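PDB 5ZIG: cellobiose 2-epimerase from Spirochaeta thermophila DSM 6192, which probably catalyses the reversible epimerization of cellobiose to 4-O-beta-D-glucosyl-D-mannose and belongs to the N-acylglucosamine 2-epimerase family. Local coordinates for residues A167-E170 with D171-P175. Residues are numbered along the deposited sequence; the frame is centred on the assembly and turned at random.
Sequences AFTE and DWSTP
Thr169 and Asp171 meet inside the loop of a beta hairpin, where the OG1 hydroxyl of Thr169 donates a hydrogen bond to OD1 of Asp171 at 3.1 Å. A type I turn from Thr169 to Trp172 starts the reversal, closed by Trp172 N on Thr169 O (2.8 Å), and an Asx turn continues it, with Ser173 N bound to Asp171 OD1. That one oxygen accepts three donors, each about 30° out of the carboxylate plane: the Thr169 and Ser173 hydroxyls on its syn side, the Ser173 amide on its anti side. Thr169 OG1 sits between its own backbone N and carbonyl carbon (chi1 46°), which lets it also accept from Thr174 N at 3.1 Å. A valine in its place would probably leave Thr174 N without its acceptor and take one of three donors from Asp171. Where the loop meets the strands, Thr169 N binds Thr174 O, and Phe168 and Pro175 form an antiparallel non-hydrogen-bonded pair. Farther out, Leu119 of helix 119-136 backs both Phe168 and Trp172, while Glu170 reaches away to a salt bridge with Arg115. The Phe168 ring lies oblique to the indole, CD1 3.8 Å from Trp172 CE3, and takes Pro175 CA over one face, 4.0 Å from the ring centroid.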
loop_
_atom_site.group_PDB
_atom_site.type_symbol
_atom_site.label_atom_id
_atom_site.label_comp_id
_atom_site.label_asym_id
_atom_site.label_seq_id
_atom_site.Cartn_x
_atom_site.Cartn_y
_atom_site.Cartn_z
ATOM N N ALA A 167 9.322 15.031 3.943
ATOM C CA ALA A 167 9.317 14.877 5.389
ATOM C C ALA A 167 9.618 16.224 6.036
ATOM O O ALA A 167 10.094 17.156 5.383
ATOM C CB ALA A 167 10.328 13.814 5.830
ATOM N N PHE A 168 9.311 16.315 7.330
ATOM C CA PHE A 168 9.530 17.527 8.098
ATOM C C PHE A 168 10.109 17.180 9.461
ATOM O O PHE A 168 9.964 16.062 9.967
ATOM C CB PHE A 168 8.230 18.339 8.274
ATOM C CG PHE A 168 7.787 19.051 7.036
ATOM C CD1 PHE A 168 7.040 18.388 6.068
ATOM C CD2 PHE A 168 8.120 20.381 6.832
ATOM C CE1 PHE A 168 6.625 19.057 4.914
ATOM C CE2 PHE A 168 7.720 21.045 5.687
ATOM C CZ PHE A 168 6.982 20.381 4.720
ATOM N N THR A 169 10.777 18.177 10.046
ATOM C CA THR A 169 11.209 18.130 11.430
ATOM C C THR A 169 10.002 17.988 12.355
ATOM O O THR A 169 8.845 18.189 11.959
ATOM C CB THR A 169 11.987 19.394 11.788
ATOM O OG1 THR A 169 11.281 20.543 11.295
ATOM C CG2 THR A 169 13.388 19.366 11.186
ATOM N N GLU A 170 10.292 17.667 13.617
ATOM C CA GLU A 170 9.230 17.349 14.563
ATOM C C GLU A 170 8.174 18.456 14.619
ATOM O O GLU A 170 6.968 18.177 14.566
ATOM C CB GLU A 170 9.830 17.083 15.947
ATOM C CG GLU A 170 8.789 16.723 16.990
ATOM C CD GLU A 170 9.385 16.482 18.365
ATOM O OE1 GLU A 170 10.613 16.676 18.525
ATOM O OE2 GLU A 170 8.619 16.106 19.282
ATOM N N ASP A 171 8.611 19.725 14.672
ATOM C CA ASP A 171 7.706 20.862 14.789
ATOM C C ASP A 171 7.052 21.255 13.469
ATOM O O ASP A 171 6.354 22.275 13.429
ATOM C CB ASP A 171 8.448 22.071 15.387
ATOM C CG ASP A 171 9.652 22.508 14.550
ATOM O OD1 ASP A 171 9.704 22.200 13.334
ATOM O OD2 ASP A 171 10.552 23.174 15.102
ATOM N N TRP A 172 7.283 20.489 12.397
ATOM C CA TRP A 172 6.723 20.689 11.055
ATOM C C TRP A 172 7.211 21.979 10.402
ATOM O O TRP A 172 6.549 22.511 9.495
ATOM C CB TRP A 172 5.189 20.671 11.063
ATOM C CG TRP A 172 4.530 19.323 11.243
ATOM C CD1 TRP A 172 4.069 18.793 12.411
ATOM C CD2 TRP A 172 4.211 18.364 10.217
ATOM N NE1 TRP A 172 3.506 17.560 12.185
ATOM C CE2 TRP A 172 3.566 17.279 10.847
ATOM C CE3 TRP A 172 4.389 18.329 8.828
ATOM C CZ2 TRP A 172 3.126 16.155 10.143
ATOM C CZ3 TRP A 172 3.940 17.198 8.124
ATOM C CH2 TRP A 172 3.326 16.137 8.789
ATOM N N SER A 173 8.367 22.489 10.820
ATOM C CA SER A 173 8.854 23.771 10.330
ATOM C C SER A 173 9.785 23.652 9.132
ATOM O O SER A 173 9.793 24.543 8.279
ATOM C CB SER A 173 9.609 24.512 11.444
ATOM O OG SER A 173 10.921 24.000 11.608
ATOM N N THR A 174 10.586 22.592 9.069
ATOM C CA THR A 174 11.697 22.469 8.135
ATOM C C THR A 174 11.525 21.223 7.277
ATOM O O THR A 174 11.521 20.106 7.817
ATOM C CB THR A 174 13.015 22.399 8.921
ATOM O OG1 THR A 174 13.200 23.619 9.648
ATOM C CG2 THR A 174 14.210 22.139 7.997
ATOM N N PRO A 175 11.356 21.339 5.959
ATOM C CA PRO A 175 11.270 20.131 5.136
ATOM C C PRO A 175 12.596 19.386 5.133
ATOM O O PRO A 175 13.675 19.985 5.174
ATOM C CB PRO A 175 10.906 20.663 3.739
ATOM C CG PRO A 175 11.263 22.126 3.763
ATOM C CD PRO A 175 11.119 22.574 5.183
#